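Long-range contacts in flavoredoxin (Desulfovibrio vulgaris str. 'Miyazaki F', PDB 2D5M), which binds flavin mononucleotide and probably works as an electron-transfer protein of the flavin reductase-like family: residues F17-Y22 with N29-A34; T67-S72 with A108-E113; T21-S26 with A53-R58; S45-L50 with H131-G136. One frame throughout, in Å; residues are numbered along the deposited sequence.

In the fold
From the N terminus, interaction 1 closes first: strands 14-22 and 28-41 form a hairpin with a short turn. Interaction 3 starts from the same strand, sharing T21 and Y22, and closes a longer loop through strands 28-41 and 44-48 onto the start of helix 55-63. Interaction 4 opens at 45-50, before that loop is finished, so the two cross; it closes at 131-136 and encloses the whole of interaction 2, which ties strand 65-70 to 109-111. Strand 14-22 joins interactions 1, 2 and 3, pairing with 28-41 and 65-70; interaction 4 is linked through strand 44-48, which pairs with 28-41. Interactions 1, 3 and 4 converge on the FMN, while interaction 2 lies away from it.

Interaction 1: F17-Y22 with N29-A34; sequences FLVGTY and NIMAAA. With FMN (flavin mononucleotide), chain E.
The isoalloxazine ring is the flat group that this contact serves, and M31, neighbour of V19 on the partner strand, lays its methyl on one face: CE of M31 stands 3.6 Å from N1 of FMN, in one of the residue's two conformers. The strands form a beta hairpin in the FMN-binding split barrel of the flavin reductase-like family. A32 CB lies over the same face near C8, and A33 CB over it near the carbonyl oxygen O4. At the ring edge, A34 N donates to FMN N5 over 3.1 Å, with a second, weak bond to O4; N5 is a redox-active position of flavins, so a backbone donor here probably influences its chemistry. The ring of F17, the other flat group, meets A33 O obliquely and runs away to I68 and I70 of its own chain and to Y12 of the second subunit. Three hydrogen-bonded antiparallel pairs, F17 with A33, V19 with M31 and T21 with N29, give six backbone bonds, and the side chains of all six residues share one face. There V19 and M31 lie side by side, V19 CB touching M31 SD at 3.7 Å in that same conformer, while V19 CG2 reaches A33 CB at 4.0 Å. On the other face I30 CG2 rests on G20 CA, and L18 CD2 meets I30 CD1 at 3.8 Å. O2' of FMN donates to A32 O over 2.7 Å. N29, its CG anti to the backbone N (chi1 -163°), gives a nearly straight bond (175°) from ND2 to FMN O3P at 2.8 Å.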
# COMPACT_ATOMS: atom_id res chain seq x y z
N PHE A 17 -6.31 3.02 5.76
CA PHE A 17 -7.67 3.05 5.24
C PHE A 17 -8.68 2.85 6.37
O PHE A 17 -8.56 1.91 7.12
CB PHE A 17 -7.84 1.92 4.23
CG PHE A 17 -7.02 2.09 2.93
CD1 PHE A 17 -6.78 0.95 2.16
CD2 PHE A 17 -6.52 3.31 2.47
CE1 PHE A 17 -6.13 0.98 0.95
CE2 PHE A 17 -5.86 3.33 1.22
CZ PHE A 17 -5.67 2.20 0.46
N LEU A 18 -9.73 3.66 6.40
CA LEU A 18 -10.84 3.37 7.28
C LEU A 18 -11.94 2.66 6.47
O LEU A 18 -12.56 3.25 5.57
CB LEU A 18 -11.41 4.56 8.01
CG LEU A 18 -10.49 5.06 9.14
CD1 LEU A 18 -9.26 5.72 8.55
CD2 LEU A 18 -11.30 5.93 10.10
N VAL A 19 -12.14 1.38 6.76
CA VAL A 19 -13.08 0.53 6.05
C VAL A 19 -14.43 0.68 6.69
O VAL A 19 -14.59 0.39 7.89
CB VAL A 19 -12.61 -0.93 6.09
CG1 VAL A 19 -13.63 -1.81 5.39
CG2 VAL A 19 -11.24 -1.10 5.42
N GLY A 20 -15.40 1.17 5.92
CA GLY A 20 -16.74 1.52 6.43
C GLY A 20 -17.75 0.49 6.00
O GLY A 20 -17.77 0.04 4.84
N THR A 21 -18.66 0.12 6.90
CA THR A 21 -19.69 -0.87 6.68
C THR A 21 -20.95 -0.56 7.50
O THR A 21 -20.93 0.25 8.41
CB THR A 21 -19.22 -2.27 7.10
OG1 THR A 21 -18.84 -2.26 8.49
CG2 THR A 21 -18.09 -2.83 6.23
N TYR A 22 -22.05 -1.22 7.12
CA TYR A 22 -23.24 -1.31 7.96
C TYR A 22 -23.40 -2.73 8.48
O TYR A 22 -23.24 -3.70 7.72
CB TYR A 22 -24.50 -0.97 7.15
CG TYR A 22 -24.66 0.45 6.75
CD1 TYR A 22 -24.73 1.48 7.64
CD2 TYR A 22 -24.75 0.78 5.36
CE1 TYR A 22 -24.88 2.81 7.25
CE2 TYR A 22 -24.90 2.10 4.97
CZ TYR A 22 -24.98 3.12 5.91
OH TYR A 22 -25.11 4.40 5.48
N ASN A 29 -20.12 1.53 10.84
CA ASN A 29 -18.85 1.22 11.47
C ASN A 29 -17.69 1.63 10.56
O ASN A 29 -17.85 1.77 9.36
CB ASN A 29 -18.75 -0.27 11.75
CG ASN A 29 -17.67 -0.63 12.76
OD1 ASN A 29 -17.30 0.18 13.62
ND2 ASN A 29 -17.20 -1.88 12.69
N ILE A 30 -16.54 1.81 11.20
CA ILE A 30 -15.27 2.00 10.55
C ILE A 30 -14.22 1.26 11.35
O ILE A 30 -14.27 1.26 12.58
CB ILE A 30 -14.85 3.49 10.45
CG1 ILE A 30 -15.25 4.31 11.68
CG2 ILE A 30 -15.34 4.10 9.13
CD1 ILE A 30 -14.72 5.74 11.76
N MET A 31 -13.26 0.65 10.63
CA MET A 31 -12.07 0.06 11.23
C MET A 31 -10.87 0.51 10.44
O MET A 31 -10.99 0.90 9.28
CB MET A 31 -12.14 -1.46 11.35
CG MET A 31 -12.36 -2.17 10.03
SD MET A 31 -10.87 -2.40 9.04
CE MET A 31 -10.04 -3.74 9.89
N ALA A 32 -9.68 0.47 11.04
CA ALA A 32 -8.45 0.80 10.34
C ALA A 32 -7.82 -0.43 9.69
O ALA A 32 -7.73 -1.51 10.33
CB ALA A 32 -7.45 1.39 11.33
N ALA A 33 -7.35 -0.27 8.48
CA ALA A 33 -6.68 -1.34 7.73
C ALA A 33 -5.44 -0.76 7.04
O ALA A 33 -5.56 0.17 6.25
CB ALA A 33 -7.56 -1.99 6.72
N ALA A 34 -4.29 -1.37 7.30
CA ALA A 34 -3.06 -1.07 6.59
C ALA A 34 -2.60 -2.21 5.70
O ALA A 34 -1.74 -1.99 4.83
CB ALA A 34 -1.94 -0.72 7.56
N1 FMN E . -7.04 -5.24 11.31
C2 FMN E . -7.21 -6.04 10.20
O2 FMN E . -7.92 -7.05 10.26
N3 FMN E . -6.54 -5.71 9.03
C4 FMN E . -5.67 -4.64 8.88
O4 FMN E . -5.11 -4.43 7.79
C4A FMN E . -5.46 -3.85 10.04
N5 FMN E . -4.58 -2.82 9.98
C5A FMN E . -4.55 -1.99 11.08
C6 FMN E . -3.66 -0.88 11.04
C7 FMN E . -3.57 0.04 12.06
C7M FMN E . -2.58 1.19 12.03
C8 FMN E . -4.45 -0.13 13.19
C8M FMN E . -4.45 0.93 14.28
C9 FMN E . -5.27 -1.24 13.27
C9A FMN E . -5.35 -2.17 12.24
N10 FMN E . -6.14 -3.33 12.29
C10 FMN E . -6.25 -4.14 11.18
C1' FMN E . -6.93 -3.64 13.51
C2' FMN E . -8.41 -3.28 13.37
O2' FMN E . -8.60 -1.96 12.86
C3' FMN E . -9.06 -3.37 14.76
O3' FMN E . -9.07 -4.77 15.13
C4' FMN E . -10.46 -2.78 14.83
O4' FMN E . -10.75 -2.63 16.25
C5' FMN E . -11.51 -3.63 14.21
O5' FMN E . -12.79 -2.95 14.38
P FMN E . -14.19 -3.73 14.17
O1P FMN E . -14.22 -4.92 15.13
O2P FMN E . -14.31 -4.20 12.74
O3P FMN E . -15.17 -2.64 14.54

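Interaction 2: T67-S72 with A108-E113; sequences TISIPS and APYVGE
Strand 65-70 of the main sheet meets the short strand 109-111 through the hydroxyls of T67 and S69, which reach the partner backbone directly. T67 OG1 lies between its own backbone N and carbonyl carbon (chi1 66°) and donates to P109 O over 2.6 Å, coming in 28° from the carbonyl plane. The methyl of the same threonine lies beside the hydroxyl, also against P109 O, and touches A108 CB, with T67 CG2 3.8 Å away. Two residues on, the direction of bonding reverses: V111 N donates to S69 OG over 2.9 Å in a bond that is close to straight (171°). The two strands run nearly parallel, but at 6.4 Å between axes their backbones do not pair, and side chains bridge the gap. In the split barrel the backbone of strand 65-70 is already bonded on both sides, T67 and S69 to G20 and L18, I68 and I70 to I118 and M116. Strand 109-111 finds its own main-chain partner in strand 100-102, where Y110 bonds V101. Carbon then packs round the buried hydroxyl of S69: Y110 CB sits 3.4 Å from S69 OG, and V111 CG2 comes within 3.8 Å of S69 CB. Beyond its CB, Y110 leaves this contact, its side chain packing on A117 and V101 of its own chain and on K2 of the second subunit.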
# COMPACT_ATOMS: atom_id res chain seq x y z
N THR A 67 -16.79 0.78 2.16
CA THR A 67 -16.12 1.95 1.69
C THR A 67 -14.70 1.99 2.28
O THR A 67 -14.42 1.31 3.25
CB THR A 67 -16.84 3.25 2.10
OG1 THR A 67 -16.76 3.35 3.51
CG2 THR A 67 -18.26 3.26 1.60
N ILE A 68 -13.85 2.82 1.67
CA ILE A 68 -12.57 3.22 2.23
C ILE A 68 -12.58 4.74 2.30
O ILE A 68 -12.71 5.41 1.30
CB ILE A 68 -11.41 2.67 1.40
CG1 ILE A 68 -11.30 1.15 1.61
CG2 ILE A 68 -10.09 3.41 1.75
CD1 ILE A 68 -10.38 0.44 0.65
N SER A 69 -12.40 5.23 3.51
CA SER A 69 -12.25 6.67 3.73
C SER A 69 -10.81 6.93 4.14
O SER A 69 -10.24 6.22 4.97
CB SER A 69 -13.22 7.15 4.81
OG SER A 69 -14.56 6.91 4.49
N ILE A 70 -10.21 7.97 3.54
CA ILE A 70 -8.79 8.26 3.75
C ILE A 70 -8.69 9.47 4.68
O ILE A 70 -9.14 10.54 4.31
CB ILE A 70 -8.11 8.47 2.41
CG1 ILE A 70 -8.19 7.17 1.59
CG2 ILE A 70 -6.68 8.93 2.58
CD1 ILE A 70 -7.49 7.00 0.34
N PRO A 71 -8.14 9.27 5.89
CA PRO A 71 -8.08 10.41 6.84
C PRO A 71 -6.98 11.39 6.39
O PRO A 71 -5.92 11.00 5.89
CB PRO A 71 -7.68 9.77 8.15
CG PRO A 71 -6.92 8.56 7.73
CD PRO A 71 -7.57 8.05 6.43
N SER A 72 -7.19 12.65 6.68
CA SER A 72 -6.19 13.70 6.67
C SER A 72 -5.56 13.74 8.07
O SER A 72 -6.03 13.09 9.02
CB SER A 72 -6.76 15.05 6.33
OG SER A 72 -7.76 15.37 7.24
N ALA A 108 -22.99 0.86 2.09
CA ALA A 108 -21.99 1.10 3.14
C ALA A 108 -21.86 2.59 3.36
O ALA A 108 -21.99 3.36 2.40
CB ALA A 108 -20.65 0.50 2.79
N PRO A 109 -21.53 3.00 4.57
CA PRO A 109 -21.27 4.41 4.86
C PRO A 109 -19.79 4.77 4.64
O PRO A 109 -18.94 3.87 4.82
CB PRO A 109 -21.58 4.54 6.33
CG PRO A 109 -21.11 3.21 6.89
CD PRO A 109 -21.37 2.20 5.78
N TYR A 110 -19.51 6.03 4.36
CA TYR A 110 -18.14 6.55 4.41
C TYR A 110 -18.10 7.69 5.43
O TYR A 110 -19.12 8.14 5.95
CB TYR A 110 -17.62 6.96 3.07
CG TYR A 110 -18.34 8.07 2.35
CD1 TYR A 110 -18.00 9.39 2.54
CD2 TYR A 110 -19.36 7.82 1.46
CE1 TYR A 110 -18.65 10.43 1.87
CE2 TYR A 110 -19.99 8.84 0.78
CZ TYR A 110 -19.64 10.13 1.01
OH TYR A 110 -20.27 11.16 0.31
N VAL A 111 -16.89 8.17 5.71
CA VAL A 111 -16.70 9.20 6.72
C VAL A 111 -16.80 10.58 6.07
O VAL A 111 -15.90 10.95 5.29
CB VAL A 111 -15.36 9.06 7.47
CG1 VAL A 111 -15.32 10.10 8.57
CG2 VAL A 111 -15.19 7.66 8.04
N GLY A 112 -17.81 11.32 6.36
CA GLY A 112 -18.05 12.57 5.64
C GLY A 112 -16.96 13.60 5.83
O GLY A 112 -16.69 14.39 4.93
N GLU A 113 -16.34 13.63 7.00
CA GLU A 113 -15.35 14.63 7.31
C GLU A 113 -14.04 14.42 6.58
O GLU A 113 -13.22 15.34 6.54
CB GLU A 113 -15.07 14.64 8.82
CG GLU A 113 -16.18 15.16 9.70
CD GLU A 113 -17.37 14.30 9.86
OE1 GLU A 113 -17.33 13.09 9.57
OE2 GLU A 113 -18.40 14.84 10.34

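Interaction 3: T21-S26 with A53-R58; sequences TYDRDS and ATYTYR. With FMN (flavin mononucleotide), chain E.
T21 and D23 meet T56 and Y55 in the packed part of this contact, where the phosphate-binding N terminus of helix 55-63 is set against the end of a barrel strand and the type I turn D23 to S26. T54 is the N-cap, its OG1 accepting from Y57 N. Just behind it, Y55 N and T56 N each donate to the FMN phosphate, and T56 OG1 adds a bond to O2P of FMN at 2.7 Å. With that hydroxyl anti to its own carbonyl carbon (chi1 -64°) and given to the phosphate, T56 has CG2 left for T21 CG2, which it meets at 3.8 Å. One water joins the hydroxyls of the two threonines, donating to T56 OG1. Beside this buried core, Y55 OH donates to D23 OD2 over 2.6 Å, on the anti side of the carboxylate, whose plane stands 69° from the ring. OD2 also holds R27 in a salt bridge, and OD1 accepts from D25 N in an Asx turn. Toward solvent the contact is looser. R24 NH1 makes only a weak bond to Y55 OH, 3.0 Å long, and the exposed guanidinium of R24 lies flat on that of R58, planes 7° apart and centres 3.8 Å apart. E62, in a salt bridge with R58 NE, probably eases the repulsion. Within the pair, R24 NH1 sits over the centre of the R58 guanidinium, 3.4 Å from R58 CZ.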
# COMPACT_ATOMS: atom_id res chain seq x y z
N THR A 21 -18.66 0.12 6.90
CA THR A 21 -19.69 -0.87 6.68
C THR A 21 -20.95 -0.56 7.50
O THR A 21 -20.93 0.25 8.41
CB THR A 21 -19.22 -2.27 7.10
OG1 THR A 21 -18.84 -2.26 8.49
CG2 THR A 21 -18.09 -2.83 6.23
N TYR A 22 -22.05 -1.22 7.12
CA TYR A 22 -23.24 -1.31 7.96
C TYR A 22 -23.40 -2.73 8.48
O TYR A 22 -23.24 -3.70 7.72
CB TYR A 22 -24.50 -0.97 7.15
CG TYR A 22 -24.66 0.45 6.75
CD1 TYR A 22 -24.73 1.48 7.64
CD2 TYR A 22 -24.75 0.78 5.36
CE1 TYR A 22 -24.88 2.81 7.25
CE2 TYR A 22 -24.90 2.10 4.97
CZ TYR A 22 -24.98 3.12 5.91
OH TYR A 22 -25.11 4.40 5.48
N ASP A 23 -23.72 -2.89 9.77
CA ASP A 23 -24.07 -4.20 10.29
C ASP A 23 -25.51 -4.54 9.94
O ASP A 23 -26.20 -3.83 9.22
CB ASP A 23 -23.74 -4.33 11.78
CG ASP A 23 -24.78 -3.75 12.74
OD1 ASP A 23 -25.76 -3.10 12.31
OD2 ASP A 23 -24.56 -3.95 13.95
N ARG A 24 -25.96 -5.67 10.45
CA ARG A 24 -27.29 -6.19 10.09
C ARG A 24 -28.43 -5.29 10.56
O ARG A 24 -29.51 -5.38 9.94
CB ARG A 24 -27.46 -7.60 10.62
CG ARG A 24 -27.50 -7.65 12.15
CD ARG A 24 -27.23 -9.14 12.58
NE ARG A 24 -27.17 -9.27 14.02
CZ ARG A 24 -26.11 -8.93 14.72
NH1 ARG A 24 -24.98 -8.44 14.19
NH2 ARG A 24 -26.14 -9.09 16.05
N ASP A 25 -28.18 -4.46 11.54
CA ASP A 25 -29.15 -3.50 12.07
C ASP A 25 -28.88 -2.09 11.54
O ASP A 25 -29.44 -1.16 12.09
CB ASP A 25 -29.10 -3.53 13.60
CG ASP A 25 -29.55 -4.88 14.13
OD1 ASP A 25 -30.67 -5.21 13.68
OD2 ASP A 25 -28.82 -5.51 14.93
N SER A 26 -28.07 -1.98 10.50
CA SER A 26 -27.77 -0.72 9.81
C SER A 26 -26.97 0.20 10.68
O SER A 26 -26.89 1.43 10.45
CB SER A 26 -29.05 -0.04 9.30
OG SER A 26 -29.67 -0.84 8.31
N ALA A 53 -12.04 -12.03 13.27
CA ALA A 53 -12.48 -11.54 14.56
C ALA A 53 -13.07 -10.15 14.47
O ALA A 53 -13.75 -9.70 15.40
CB ALA A 53 -11.32 -11.53 15.56
N THR A 54 -12.79 -9.39 13.40
CA THR A 54 -13.30 -8.03 13.34
C THR A 54 -14.82 -8.04 13.07
O THR A 54 -15.34 -8.89 12.35
CB THR A 54 -12.60 -7.18 12.30
OG1 THR A 54 -12.86 -7.67 11.01
CG2 THR A 54 -11.12 -7.12 12.51
N TYR A 55 -15.49 -7.07 13.67
CA TYR A 55 -16.95 -6.95 13.40
C TYR A 55 -17.17 -6.61 11.92
O TYR A 55 -18.13 -7.06 11.28
CB TYR A 55 -17.53 -5.92 14.35
CG TYR A 55 -19.03 -5.89 14.43
CD1 TYR A 55 -19.71 -7.03 14.88
CD2 TYR A 55 -19.80 -4.80 14.10
CE1 TYR A 55 -21.08 -7.09 15.00
CE2 TYR A 55 -21.18 -4.81 14.21
CZ TYR A 55 -21.84 -5.96 14.64
OH TYR A 55 -23.20 -6.05 14.79
N THR A 56 -16.28 -5.81 11.36
CA THR A 56 -16.34 -5.42 9.96
C THR A 56 -16.34 -6.61 9.02
O THR A 56 -17.05 -6.60 8.02
CB THR A 56 -15.14 -4.50 9.66
OG1 THR A 56 -15.29 -3.31 10.44
CG2 THR A 56 -15.07 -4.10 8.22
N TYR A 57 -15.62 -7.64 9.26
CA TYR A 57 -15.55 -8.86 8.50
C TYR A 57 -16.97 -9.39 8.32
O TYR A 57 -17.39 -9.75 7.22
CB TYR A 57 -14.61 -9.89 9.17
CG TYR A 57 -14.49 -11.20 8.43
CD1 TYR A 57 -13.35 -11.53 7.75
CD2 TYR A 57 -15.44 -12.20 8.46
CE1 TYR A 57 -13.19 -12.73 7.08
CE2 TYR A 57 -15.33 -13.37 7.81
CZ TYR A 57 -14.19 -13.64 7.12
OH TYR A 57 -14.06 -14.87 6.46
N ARG A 58 -17.66 -9.54 9.45
CA ARG A 58 -19.02 -10.06 9.42
C ARG A 58 -19.87 -9.17 8.54
O ARG A 58 -20.60 -9.65 7.67
CB ARG A 58 -19.58 -10.14 10.82
CG ARG A 58 -21.06 -10.59 10.83
CD ARG A 58 -21.58 -10.71 12.25
NE ARG A 58 -22.99 -11.07 12.22
CZ ARG A 58 -23.68 -11.43 13.32
NH1 ARG A 58 -23.03 -11.43 14.48
NH2 ARG A 58 -24.97 -11.75 13.22
N1 FMN E . -7.04 -5.24 11.31
C2 FMN E . -7.21 -6.04 10.20
O2 FMN E . -7.92 -7.05 10.26
N3 FMN E . -6.54 -5.71 9.03
C4 FMN E . -5.67 -4.64 8.88
O4 FMN E . -5.11 -4.43 7.79
C4A FMN E . -5.46 -3.85 10.04
N5 FMN E . -4.58 -2.82 9.98
C5A FMN E . -4.55 -1.99 11.08
C6 FMN E . -3.66 -0.88 11.04
C7 FMN E . -3.57 0.04 12.06
C7M FMN E . -2.58 1.19 12.03
C8 FMN E . -4.45 -0.13 13.19
C8M FMN E . -4.45 0.93 14.28
C9 FMN E . -5.27 -1.24 13.27
C9A FMN E . -5.35 -2.17 12.24
N10 FMN E . -6.14 -3.33 12.29
C10 FMN E . -6.25 -4.14 11.18
C1' FMN E . -6.93 -3.64 13.51
C2' FMN E . -8.41 -3.28 13.37
O2' FMN E . -8.60 -1.96 12.86
C3' FMN E . -9.06 -3.37 14.76
O3' FMN E . -9.07 -4.77 15.13
C4' FMN E . -10.46 -2.78 14.83
O4' FMN E . -10.75 -2.63 16.25
C5' FMN E . -11.51 -3.63 14.21
O5' FMN E . -12.79 -2.95 14.38
P FMN E . -14.19 -3.73 14.17
O1P FMN E . -14.22 -4.92 15.13
O2P FMN E . -14.31 -4.20 12.74
O3P FMN E . -15.17 -2.64 14.54
O HOH W 1 -16.52 -1.16 9.29

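Interaction 4: S45-L50 with H131-G136; sequences SIAVSL and HTQFIG. With ZN (zinc ion), chain D; FMN (flavin mononucleotide), chain E.
L50 and F134 both carry CG anti to the carbonyl carbon (chi1 -56° and -67°), and an extended chi2 (-174°) sets L50 CD1 anti to L50 CA. The two side chains cross at about a right angle, with L50 CD1 at the edge of the F134 ring, 3.8 Å from F134 CD1. On the opposite face of the strand pair A47 meets I135 tightly, A47 CB being 3.4 Å from I135 CD1. Four backbone bonds hold the strands, I46 with G136 and V48 with F134 each bonding in both directions. Past V48 the chain leaves the pairing and turns to the flavin: S49 O accepts from N3 of FMN over 2.9 Å, in a nearly straight bond. S49 OG bonds C39 O of the second subunit. At the same end of the pair, just before the partner strand begins, H131 ND1 binds a zinc ion at 2.1 Å, and C39 and C40 of the second subunit together with a water complete its ligands. An antiparallel pair of barrel strands thus ends in two sites at once, the pyrimidine edge of the flavin and an intersubunit zinc, within the FMN-binding split barrel.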
# COMPACT_ATOMS: atom_id res chain seq x y z
N SER A 45 -9.75 -2.15 -8.50
CA SER A 45 -10.03 -2.91 -7.30
C SER A 45 -9.01 -2.67 -6.21
O SER A 45 -7.84 -2.41 -6.51
CB SER A 45 -10.01 -4.42 -7.59
OG SER A 45 -10.88 -4.85 -8.60
N ILE A 46 -9.45 -2.80 -4.96
CA ILE A 46 -8.61 -2.75 -3.78
C ILE A 46 -8.78 -4.04 -3.01
O ILE A 46 -9.93 -4.51 -2.82
CB ILE A 46 -8.93 -1.51 -2.90
CG1 ILE A 46 -8.47 -0.27 -3.67
CG2 ILE A 46 -8.31 -1.61 -1.52
CD1 ILE A 46 -8.91 1.05 -3.02
N ALA A 47 -7.70 -4.58 -2.55
CA ALA A 47 -7.64 -5.74 -1.65
C ALA A 47 -7.39 -5.28 -0.24
O ALA A 47 -6.53 -4.43 0.02
CB ALA A 47 -6.54 -6.69 -2.13
N VAL A 48 -8.13 -5.87 0.71
CA VAL A 48 -7.97 -5.56 2.13
C VAL A 48 -7.96 -6.88 2.89
O VAL A 48 -8.85 -7.71 2.71
CB VAL A 48 -9.08 -4.65 2.64
CG1 VAL A 48 -8.58 -4.14 3.99
CG2 VAL A 48 -9.45 -3.50 1.72
N SER A 49 -6.97 -7.08 3.71
CA SER A 49 -6.87 -8.28 4.55
C SER A 49 -7.49 -7.99 5.88
O SER A 49 -6.85 -7.32 6.68
CB SER A 49 -5.40 -8.66 4.70
OG SER A 49 -4.84 -9.03 3.48
N LEU A 50 -8.69 -8.49 6.15
CA LEU A 50 -9.42 -8.27 7.38
C LEU A 50 -9.60 -9.58 8.12
O LEU A 50 -10.06 -10.56 7.56
CB LEU A 50 -10.81 -7.67 7.08
CG LEU A 50 -10.84 -6.37 6.26
CD1 LEU A 50 -12.22 -5.77 6.14
CD2 LEU A 50 -9.85 -5.35 6.86
N HIS A 131 -4.07 -17.17 4.31
CA HIS A 131 -4.22 -15.83 3.69
C HIS A 131 -5.69 -15.54 3.45
O HIS A 131 -6.33 -16.38 2.84
CB HIS A 131 -3.29 -15.90 2.56
CG HIS A 131 -3.54 -14.85 1.55
ND1 HIS A 131 -2.67 -13.80 1.52
CD2 HIS A 131 -4.42 -14.74 0.54
CE1 HIS A 131 -3.05 -13.03 0.49
NE2 HIS A 131 -4.11 -13.57 -0.08
N THR A 132 -6.19 -14.38 3.91
CA THR A 132 -7.58 -13.94 3.78
C THR A 132 -7.70 -12.52 3.25
O THR A 132 -7.10 -11.60 3.83
CB THR A 132 -8.14 -14.11 5.25
OG1 THR A 132 -8.01 -15.50 5.63
CG2 THR A 132 -9.54 -13.65 5.31
N GLN A 133 -8.44 -12.29 2.19
CA GLN A 133 -8.53 -10.96 1.63
C GLN A 133 -9.90 -10.78 1.01
O GLN A 133 -10.42 -11.64 0.32
CB GLN A 133 -7.49 -10.57 0.54
CG GLN A 133 -6.03 -10.70 0.82
CD GLN A 133 -5.44 -10.70 -0.63
OE1 GLN A 133 -4.89 -9.71 -1.06
NE2 GLN A 133 -5.78 -11.83 -1.26
N PHE A 134 -10.44 -9.60 1.23
CA PHE A 134 -11.61 -9.14 0.49
C PHE A 134 -11.16 -8.28 -0.69
O PHE A 134 -10.32 -7.40 -0.49
CB PHE A 134 -12.56 -8.31 1.37
CG PHE A 134 -13.24 -9.05 2.47
CD1 PHE A 134 -13.01 -8.70 3.79
CD2 PHE A 134 -14.17 -10.05 2.24
CE1 PHE A 134 -13.68 -9.33 4.79
CE2 PHE A 134 -14.81 -10.67 3.31
CZ PHE A 134 -14.56 -10.34 4.59
N ILE A 135 -11.70 -8.53 -1.85
CA ILE A 135 -11.40 -7.74 -3.05
C ILE A 135 -12.63 -6.95 -3.37
O ILE A 135 -13.73 -7.51 -3.63
CB ILE A 135 -11.02 -8.62 -4.23
CG1 ILE A 135 -9.96 -9.67 -3.88
CG2 ILE A 135 -10.62 -7.74 -5.39
CD1 ILE A 135 -8.70 -9.07 -3.38
N GLY A 136 -12.52 -5.62 -3.32
CA GLY A 136 -13.60 -4.73 -3.68
C GLY A 136 -13.35 -4.07 -5.01
O GLY A 136 -12.26 -3.61 -5.29
ZN ZN D . -1.21 -13.10 2.79
N1 FMN E . -7.04 -5.24 11.31
C2 FMN E . -7.21 -6.04 10.20
O2 FMN E . -7.92 -7.05 10.26
N3 FMN E . -6.54 -5.71 9.03
C4 FMN E . -5.67 -4.64 8.88
O4 FMN E . -5.11 -4.43 7.79
C4A FMN E . -5.46 -3.85 10.04
N5 FMN E . -4.58 -2.82 9.98
C5A FMN E . -4.55 -1.99 11.08
C6 FMN E . -3.66 -0.88 11.04
C7 FMN E . -3.57 0.04 12.06
C7M FMN E . -2.58 1.19 12.03
C8 FMN E . -4.45 -0.13 13.19
C8M FMN E . -4.45 0.93 14.28
C9 FMN E . -5.27 -1.24 13.27
C9A FMN E . -5.35 -2.17 12.24
N10 FMN E . -6.14 -3.33 12.29
C10 FMN E . -6.25 -4.14 11.18
C1' FMN E . -6.93 -3.64 13.51
C2' FMN E . -8.41 -3.28 13.37
O2' FMN E . -8.60 -1.96 12.86
C3' FMN E . -9.06 -3.37 14.76
O3' FMN E . -9.07 -4.77 15.13
C4' FMN E . -10.46 -2.78 14.83
O4' FMN E . -10.75 -2.63 16.25
C5' FMN E . -11.51 -3.63 14.21
O5' FMN E . -12.79 -2.95 14.38
P FMN E . -14.19 -3.73 14.17
O1P FMN E . -14.22 -4.92 15.13
O2P FMN E . -14.31 -4.20 12.74
O3P FMN E . -15.17 -2.64 14.54
O HOH W 2 0.21 -14.83 2.93